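Local coordinates for protein vacuolar aminopeptidase 1 (PDB 5JGF) that removes N-terminal amino acids, preferably neutral or hydrophobic ones, from peptides in the yeast vacuole as a dodecameric zinc aminopeptidase and is major cargo of the cytoplasm-to-vacuole targeting pathway, at residues I19-T25 against P259-R264; D242-T247 against S439-A443. All coordinates share one frame; numbering follows the deposited sequence.

From the N terminus the chain leaves helix 7-21 through 19-25 and travels 233 residues before 259-264 returns to it, closing contact 1. Within that span 242-247 leaves strand 233-242, an inner strand of the six-stranded antiparallel sheet, and its partner 439-443 arrives much later, so the four segments alternate and the two loops cross. Contact 1 ties the N-terminal helix to the zinc-binding segment at the start of helix 261-278. Contact 2 ties the exit of strand 233-242 to the approach of strand 442-445 in the small three-stranded sheet. The contacts meet directly: Arg260 NH2 of contact 1 probably hydrogen-bonds Asp242 O of contact 2, at 3.1 Å, and Pro259 packs on Ile440.

Contact 1 of 2, residues I19-T25 against P259-R264. With ZN (zinc ion), chain K; ZN (zinc ion), chain L.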
ATOM      1  N   ILE D  19      -4.274 -46.053 -22.644  1.00 12.84           N
ATOM      2  CA  ILE D  19      -3.683 -45.035 -21.783  1.00 12.18           C
ATOM      3  C   ILE D  19      -2.950 -45.667 -20.603  1.00 13.42           C
ATOM      4  O   ILE D  19      -1.838 -45.265 -20.263  1.00 11.62           O
ATOM      5  CB  ILE D  19      -4.774 -44.072 -21.249  1.00 12.73           C
ATOM      6  CG1 ILE D  19      -5.299 -43.197 -22.393  1.00 12.46           C
ATOM      7  CG2 ILE D  19      -4.222 -43.230 -20.097  1.00 12.85           C
ATOM      8  CD1 ILE D  19      -4.275 -42.216 -22.957  1.00 13.13           C
ATOM      9  N   TYR D  20      -3.581 -46.665 -19.992  1.00 12.37           N
ATOM     10  CA  TYR D  20      -3.027 -47.360 -18.834  1.00 13.58           C
ATOM     11  C   TYR D  20      -1.781 -48.193 -19.145  1.00 14.88           C
ATOM     12  O   TYR D  20      -0.827 -48.213 -18.369  1.00 14.28           O
ATOM     13  CB  TYR D  20      -4.107 -48.261 -18.224  1.00 15.43           C
ATOM     14  CG  TYR D  20      -3.706 -48.966 -16.947  1.00 17.04           C
ATOM     15  CD1 TYR D  20      -3.405 -48.243 -15.789  1.00 15.92           C
ATOM     16  CD2 TYR D  20      -3.660 -50.358 -16.884  1.00 17.91           C
ATOM     17  CE1 TYR D  20      -3.076 -48.888 -14.601  1.00 16.04           C
ATOM     18  CE2 TYR D  20      -3.329 -51.016 -15.699  1.00 17.52           C
ATOM     19  CZ  TYR D  20      -3.040 -50.277 -14.564  1.00 17.46           C
ATOM     20  OH  TYR D  20      -2.728 -50.924 -13.390  1.00 14.94           O
ATOM     21  N   LYS D  21      -1.785 -48.875 -20.285  1.00 14.98           N
ATOM     22  CA  LYS D  21      -0.654 -49.723 -20.649  1.00 16.68           C
ATOM     23  C   LYS D  21       0.500 -49.021 -21.353  1.00 15.25           C
ATOM     24  O   LYS D  21       1.561 -49.613 -21.531  1.00 14.29           O
ATOM     25  CB  LYS D  21      -1.143 -50.890 -21.512  1.00 19.08           C
ATOM     26  CG  LYS D  21      -2.052 -51.855 -20.768  1.00 24.74           C
ATOM     27  CD  LYS D  21      -2.628 -52.912 -21.699  1.00 32.25           C
ATOM     28  CE  LYS D  21      -3.496 -53.906 -20.938  1.00 36.78           C
ATOM     29  NZ  LYS D  21      -4.131 -54.896 -21.854  1.00 40.90           N
ATOM     30  N   ASN D  22       0.307 -47.764 -21.740  1.00 14.22           N
ATOM     31  CA  ASN D  22       1.346 -47.010 -22.441  1.00 13.61           C
ATOM     32  C   ASN D  22       1.449 -45.606 -21.842  1.00 12.52           C
ATOM     33  O   ASN D  22       1.074 -44.618 -22.467  1.00 12.07           O
ATOM     34  CB  ASN D  22       0.985 -46.942 -23.924  1.00 13.48           C
ATOM     35  CG  ASN D  22       0.787 -48.319 -24.525  1.00 16.11           C
ATOM     36  OD1 ASN D  22       1.752 -49.005 -24.853  1.00 16.26           O
ATOM     37  ND2 ASN D  22      -0.469 -48.745 -24.638  1.00 17.14           N
ATOM     38  N   PRO D  23       1.992 -45.511 -20.622  1.00 14.33           N
ATOM     39  CA  PRO D  23       2.161 -44.262 -19.872  1.00 14.21           C
ATOM     40  C   PRO D  23       3.058 -43.167 -20.435  1.00 13.96           C
ATOM     41  O   PRO D  23       2.774 -41.985 -20.241  1.00 14.12           O
ATOM     42  CB  PRO D  23       2.640 -44.752 -18.510  1.00 13.10           C
ATOM     43  CG  PRO D  23       3.471 -45.947 -18.878  1.00 13.90           C
ATOM     44  CD  PRO D  23       2.590 -46.643 -19.889  1.00 13.01           C
ATOM     45  N   THR D  24       4.140 -43.541 -21.114  1.00 14.39           N
ATOM     46  CA  THR D  24       5.048 -42.538 -21.665  1.00 13.05           C
ATOM     47  C   THR D  24       4.925 -42.413 -23.180  1.00 15.15           C
ATOM     48  O   THR D  24       4.352 -43.278 -23.844  1.00 14.58           O
ATOM     49  CB  THR D  24       6.515 -42.864 -21.333  1.00 14.80           C
ATOM     50  OG1 THR D  24       6.964 -43.950 -22.156  1.00 13.74           O
ATOM     51  CG2 THR D  24       6.652 -43.259 -19.863  1.00 13.02           C
ATOM     52  N   THR D  25       5.466 -41.328 -23.722  1.00 14.04           N
ATOM     53  CA  THR D  25       5.417 -41.102 -25.161  1.00 14.33           C
ATOM     54  C   THR D  25       6.050 -42.291 -25.891  1.00 14.19           C
ATOM     55  O   THR D  25       5.551 -42.734 -26.929  1.00 13.99           O
ATOM     56  CB  THR D  25       6.153 -39.804 -25.533  1.00 15.52           C
ATOM     57  OG1 THR D  25       5.616 -38.720 -24.760  1.00 14.83           O
ATOM     58  CG2 THR D  25       5.970 -39.489 -27.014  1.00 12.41           C
ATOM     59  N   PRO D 259      -6.029 -40.205 -17.218  1.00 12.69           N
ATOM     60  CA  PRO D 259      -4.905 -39.277 -17.290  1.00 12.35           C
ATOM     61  C   PRO D 259      -4.379 -39.146 -18.712  1.00 15.07           C
ATOM     62  O   PRO D 259      -4.659 -39.984 -19.574  1.00 11.69           O
ATOM     63  CB  PRO D 259      -3.874 -39.925 -16.381  1.00 14.93           C
ATOM     64  CG  PRO D 259      -4.080 -41.395 -16.691  1.00 13.60           C
ATOM     65  CD  PRO D 259      -5.600 -41.510 -16.674  1.00 12.83           C
ATOM     66  N   ARG D 260      -3.639 -38.066 -18.943  1.00 11.85           N
ATOM     67  CA  ARG D 260      -2.985 -37.815 -20.219  1.00 14.04           C
ATOM     68  C   ARG D 260      -3.872 -37.808 -21.471  1.00 14.17           C
ATOM     69  O   ARG D 260      -3.454 -38.273 -22.529  1.00 13.76           O
ATOM     70  CB  ARG D 260      -1.841 -38.834 -20.361  1.00 13.45           C
ATOM     71  CG  ARG D 260      -0.964 -38.922 -19.089  1.00 13.07           C
ATOM     72  CD  ARG D 260       0.123 -40.001 -19.152  1.00 12.90           C
ATOM     73  NE  ARG D 260      -0.398 -41.370 -19.126  1.00 12.69           N
ATOM     74  CZ  ARG D 260      -0.684 -42.061 -18.023  1.00 14.64           C
ATOM     75  NH1 ARG D 260      -1.148 -43.303 -18.123  1.00 12.67           N
ATOM     76  NH2 ARG D 260      -0.502 -41.527 -16.821  1.00 11.96           N
ATOM     77  N   LEU D 261      -5.084 -37.265 -21.355  1.00 14.94           N
ATOM     78  CA  LEU D 261      -6.000 -37.187 -22.497  1.00 13.77           C
ATOM     79  C   LEU D 261      -5.458 -36.248 -23.586  1.00 15.50           C
ATOM     80  O   LEU D 261      -5.624 -36.495 -24.773  1.00 13.96           O
ATOM     81  CB  LEU D 261      -7.388 -36.714 -22.042  1.00 14.23           C
ATOM     82  CG  LEU D 261      -8.199 -37.612 -21.105  1.00 13.86           C
ATOM     83  CD1 LEU D 261      -9.593 -37.022 -20.928  1.00 13.91           C
ATOM     84  CD2 LEU D 261      -8.301 -39.020 -21.694  1.00 13.62           C
ATOM     85  N   ASP D 262      -4.819 -35.165 -23.170  1.00 16.60           N
ATOM     86  CA  ASP D 262      -4.235 -34.199 -24.089  1.00 18.55           C
ATOM     87  C   ASP D 262      -2.813 -34.675 -24.422  1.00 19.14           C
ATOM     88  O   ASP D 262      -1.955 -34.651 -23.543  1.00 17.53           O
ATOM     89  CB  ASP D 262      -4.169 -32.840 -23.373  1.00 16.62           C
ATOM     90  CG  ASP D 262      -3.538 -31.738 -24.211  1.00 17.79           C
ATOM     91  OD1 ASP D 262      -3.215 -31.965 -25.389  1.00 14.48           O
ATOM     92  OD2 ASP D 262      -3.385 -30.610 -23.689  1.00 13.78           O
ATOM     93  N   ASP D 263      -2.540 -35.143 -25.644  1.00 16.96           N
ATOM     94  CA  ASP D 263      -3.486 -35.235 -26.765  1.00 15.96           C
ATOM     95  C   ASP D 263      -3.578 -36.694 -27.266  1.00 19.22           C
ATOM     96  O   ASP D 263      -3.792 -36.950 -28.450  1.00 13.18           O
ATOM     97  CB  ASP D 263      -2.996 -34.285 -27.884  1.00 17.17           C
ATOM     98  CG  ASP D 263      -3.935 -34.215 -29.087  1.00 18.60           C
ATOM     99  OD1 ASP D 263      -5.165 -34.323 -28.910  1.00 15.09           O
ATOM    100  OD2 ASP D 263      -3.446 -34.030 -30.228  1.00 16.16           O
ATOM    101  N   ARG D 264      -3.414 -37.655 -26.364  1.00 14.20           N
ATOM    102  CA  ARG D 264      -3.468 -39.061 -26.755  1.00 14.92           C
ATOM    103  C   ARG D 264      -4.899 -39.462 -27.093  1.00 14.17           C
ATOM    104  O   ARG D 264      -5.142 -40.486 -27.740  1.00 14.17           O
ATOM    105  CB  ARG D 264      -2.875 -39.926 -25.636  1.00 12.18           C
ATOM    106  CG  ARG D 264      -1.363 -39.727 -25.543  1.00 12.39           C
ATOM    107  CD  ARG D 264      -0.714 -40.202 -24.251  1.00 12.89           C
ATOM    108  NE  ARG D 264       0.685 -39.782 -24.263  1.00 13.43           N
ATOM    109  CZ  ARG D 264       1.571 -40.048 -23.309  1.00 13.26           C
ATOM    110  NH1 ARG D 264       1.210 -40.747 -22.244  1.00 13.48           N
ATOM    111  NH2 ARG D 264       2.818 -39.601 -23.414  1.00 11.74           N
TER
HETATM  112 ZN    ZN K 601      -2.750 -30.635 -26.790  1.00 15.68          ZN
HETATM  113 ZN    ZN L 602      -1.706 -29.504 -23.797  1.00 16.19          ZN
HETATM  114  O   HOH W   1      -0.705 -42.759 -21.623  1.00 13.13           O
HETATM  115  O   HOH W   2      -4.671 -29.283 -26.219  1.00 13.45           O
HETATM  116  O   HOH W   3      -1.544 -29.257 -25.878  1.00 22.31           O
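Ile19, in the last turn of helix 7-21, faces Pro259, their CA atoms 7.4 Å apart, and the chain then turns through 22-25 beside the segment that runs into helix 261-278. The methyl CG2 of Ile19 lies 3.9 Å from Pro259 CG, while the other branch reaches the foot of Arg264 through CD1. The Arg260 side chain runs antiparallel to that of Ile19, its NH1 passing close to CG2. A bend at chi3 (-69°) turns the Arg260 guanidinium so that Ile19 O sits exactly in its plane; NH1 donates to that oxygen at 3.0 Å, coming from above the carbonyl plane. Pro259 CG covers one face of this guanidinium and Pro23 CB the opposite one, both toward the rim. Arg264 instead runs out extended from CG to NE, and its NH1 meets Pro23 O at 2.8 Å, again from above the carbonyl plane; NH2 adds a weak bond to Thr25 OG1. A single water accepts from Arg260 NE and Arg264 NH1 and donates to Ile19 O and Asn22 O, so it is gripped by four partners. A leucine in place of Arg260 has no guanidinium, so Ile19 O, the water and Asp242 O each lose a donor, and the turn after the helix would probably be less firmly held. Two residues along the chain from each arginine, Asp262 bridges the two zinc ions, OD1 and OD2 each binding one of them at 2.0 Å; His91 and Asp344 join it on one ion, Glu299 and His438 on the other. A cis peptide follows it, as is usual for the bridging aspartate in this clan. The chemistry implies that two positively charged side chains, directed at backbone carbonyls, pin the N-terminal turn to the backbone that carries the metal-bridging carboxylate.

Contact 2 of 2, residues D242-T247 against S439-A443; sequences DVQKGT and SIRAA
The guanidinium of Arg441 has the side-chain amide of Gln244 stacked on one face, the two planes 22° apart and OE1 3.1 Å above the guanidinium plane toward its rim, while Lys245 O and Thr247 OG1 lie at its edge. The stack joins an Asx turn at 242-244, in the loop linking strands 233-242 and 247-249, to the segment leading into strand 442-445 of the three-stranded antiparallel sheet. The Gln244 and Arg441 chains lie roughly perpendicular, and OE1 of Gln244 also touches Arg441 CD. Arg441 runs out extended as far as NE, with CG anti to the backbone N (chi1 -169°), and a turn at chi4 (77°) sets the guanidinium against the Gln244 amide. NH1 gives its bond to Lys245 O at 2.9 Å, tilted somewhat from the carbonyl plane; NH2 adds weak bonds to that same oxygen and to Gln244 O, so two successive carbonyls of the loop share one guanidinium. NH1 also forms a salt bridge with Asp131 of the second subunit, and Gln244 packs on Gln244 of that subunit, which places this contact at an interface of the dodecamer. Nearer the start of the loop, CD1 and CG1 of Ile440 press on Asp242 CB, the nearest carbons 3.8 Å apart. The Asp242 carboxylate closes the Asx turn, OD1 accepting from Gln244 N at 2.8 Å. Ser439, which also bonds Asp129 of the second subunit, makes a matching ST turn on the other segment: its OG accepts from Arg441 N at 3.1 Å.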
ATOM      1  N   ASP D 242       0.779 -40.816 -13.252  1.00 12.50           N
ATOM      2  CA  ASP D 242      -0.313 -41.351 -12.441  1.00 12.54           C
ATOM      3  C   ASP D 242      -0.619 -42.778 -12.900  1.00 14.15           C
ATOM      4  O   ASP D 242      -0.855 -43.011 -14.087  1.00 12.71           O
ATOM      5  CB  ASP D 242      -1.570 -40.486 -12.617  1.00 13.96           C
ATOM      6  CG  ASP D 242      -2.630 -40.763 -11.564  1.00 16.66           C
ATOM      7  OD1 ASP D 242      -2.645 -41.875 -10.996  1.00 19.14           O
ATOM      8  OD2 ASP D 242      -3.460 -39.868 -11.312  1.00 18.70           O
ATOM      9  N   VAL D 243      -0.614 -43.728 -11.967  1.00 13.78           N
ATOM     10  CA  VAL D 243      -0.902 -45.119 -12.306  1.00 15.19           C
ATOM     11  C   VAL D 243      -2.366 -45.494 -12.118  1.00 15.51           C
ATOM     12  O   VAL D 243      -2.723 -46.662 -12.259  1.00 15.45           O
ATOM     13  CB  VAL D 243      -0.057 -46.111 -11.468  1.00 16.55           C
ATOM     14  CG1 VAL D 243       1.411 -45.953 -11.795  1.00 19.05           C
ATOM     15  CG2 VAL D 243      -0.312 -45.893  -9.987  1.00 15.77           C
ATOM     16  N   GLN D 244      -3.219 -44.526 -11.789  1.00 13.63           N
ATOM     17  CA  GLN D 244      -4.632 -44.848 -11.609  1.00 12.63           C
ATOM     18  C   GLN D 244      -5.280 -45.086 -12.968  1.00 14.80           C
ATOM     19  O   GLN D 244      -5.340 -44.192 -13.812  1.00 12.37           O
ATOM     20  CB  GLN D 244      -5.374 -43.728 -10.874  1.00 12.51           C
ATOM     21  CG  GLN D 244      -6.858 -44.046 -10.651  1.00 13.76           C
ATOM     22  CD  GLN D 244      -7.595 -42.953  -9.897  1.00 14.74           C
ATOM     23  OE1 GLN D 244      -7.221 -41.782  -9.955  1.00 13.94           O
ATOM     24  NE2 GLN D 244      -8.666 -43.330  -9.202  1.00 14.23           N
ATOM     25  N   LYS D 245      -5.765 -46.306 -13.175  1.00 12.62           N
ATOM     26  CA  LYS D 245      -6.398 -46.667 -14.435  1.00 12.22           C
ATOM     27  C   LYS D 245      -7.647 -45.830 -14.688  1.00 12.17           C
ATOM     28  O   LYS D 245      -8.358 -45.457 -13.752  1.00 13.08           O
ATOM     29  CB  LYS D 245      -6.760 -48.156 -14.425  1.00 13.19           C
ATOM     30  CG  LYS D 245      -7.365 -48.663 -15.723  1.00 18.29           C
ATOM     31  CD  LYS D 245      -7.586 -50.170 -15.669  1.00 24.30           C
ATOM     32  CE  LYS D 245      -8.377 -50.648 -16.874  1.00 29.74           C
ATOM     33  NZ  LYS D 245      -7.609 -51.615 -17.704  1.00 35.02           N
ATOM     34  N   GLY D 246      -7.895 -45.528 -15.957  1.00 12.69           N
ATOM     35  CA  GLY D 246      -9.064 -44.747 -16.323  1.00 12.09           C
ATOM     36  C   GLY D 246     -10.344 -45.484 -15.971  1.00 13.89           C
ATOM     37  O   GLY D 246     -10.335 -46.702 -15.774  1.00 13.77           O
ATOM     38  N   THR D 247     -11.451 -44.751 -15.902  1.00 13.59           N
ATOM     39  CA  THR D 247     -12.729 -45.345 -15.546  1.00 15.49           C
ATOM     40  C   THR D 247     -13.907 -44.641 -16.213  1.00 16.15           C
ATOM     41  O   THR D 247     -13.855 -43.442 -16.494  1.00 14.23           O
ATOM     42  CB  THR D 247     -12.964 -45.260 -14.021  1.00 17.65           C
ATOM     43  OG1 THR D 247     -11.813 -45.752 -13.324  1.00 20.53           O
ATOM     44  CG2 THR D 247     -14.185 -46.081 -13.622  1.00 20.25           C
ATOM     45  N   SER D 439      -4.694 -31.434 -16.304  1.00  9.58           N
ATOM     46  CA  SER D 439      -4.762 -31.938 -14.941  1.00 11.19           C
ATOM     47  C   SER D 439      -4.025 -33.277 -15.006  1.00 11.84           C
ATOM     48  O   SER D 439      -3.677 -33.743 -16.092  1.00  9.46           O
ATOM     49  CB  SER D 439      -6.212 -32.197 -14.525  1.00 11.84           C
ATOM     50  OG  SER D 439      -6.253 -32.964 -13.329  1.00 13.44           O
ATOM     51  N   ILE D 440      -3.779 -33.898 -13.861  1.00 11.81           N
ATOM     52  CA  ILE D 440      -3.120 -35.195 -13.873  1.00 10.09           C
ATOM     53  C   ILE D 440      -4.176 -36.252 -14.236  1.00 11.96           C
ATOM     54  O   ILE D 440      -3.848 -37.346 -14.696  1.00 11.64           O
ATOM     55  CB  ILE D 440      -2.465 -35.517 -12.509  1.00 11.25           C
ATOM     56  CG1 ILE D 440      -1.520 -36.713 -12.670  1.00 11.01           C
ATOM     57  CG2 ILE D 440      -3.532 -35.779 -11.451  1.00  9.50           C
ATOM     58  CD1 ILE D 440      -0.702 -37.034 -11.436  1.00 11.91           C
ATOM     59  N   ARG D 441      -5.449 -35.917 -14.040  1.00 11.21           N
ATOM     60  CA  ARG D 441      -6.538 -36.836 -14.392  1.00 11.34           C
ATOM     61  C   ARG D 441      -7.699 -36.017 -14.948  1.00 15.03           C
ATOM     62  O   ARG D 441      -8.381 -35.291 -14.214  1.00 13.72           O
ATOM     63  CB  ARG D 441      -6.984 -37.652 -13.173  1.00 11.90           C
ATOM     64  CG  ARG D 441      -7.920 -38.826 -13.502  1.00 11.20           C
ATOM     65  CD  ARG D 441      -8.187 -39.653 -12.250  1.00 12.21           C
ATOM     66  NE  ARG D 441      -9.098 -40.784 -12.448  1.00 15.20           N
ATOM     67  CZ  ARG D 441      -8.771 -41.937 -13.032  1.00 16.59           C
ATOM     68  NH1 ARG D 441      -9.677 -42.898 -13.149  1.00 15.79           N
ATOM     69  NH2 ARG D 441      -7.546 -42.131 -13.506  1.00 16.51           N
ATOM     70  N   ALA D 442      -7.916 -36.138 -16.255  1.00 12.54           N
ATOM     71  CA  ALA D 442      -8.953 -35.381 -16.941  1.00 11.16           C
ATOM     72  C   ALA D 442     -10.231 -36.164 -17.216  1.00 10.80           C
ATOM     73  O   ALA D 442     -10.406 -37.286 -16.736  1.00 11.23           O
ATOM     74  CB  ALA D 442      -8.386 -34.821 -18.252  1.00 11.26           C
ATOM     75  N   ALA D 443     -11.128 -35.561 -17.992  1.00 10.41           N
ATOM     76  CA  ALA D 443     -12.394 -36.208 -18.312  1.00 11.69           C
ATOM     77  C   ALA D 443     -12.978 -35.775 -19.648  1.00 11.45           C
ATOM     78  O   ALA D 443     -12.791 -34.644 -20.086  1.00 12.94           O
ATOM     79  CB  ALA D 443     -13.408 -35.932 -17.206  1.00 11.21           C
TER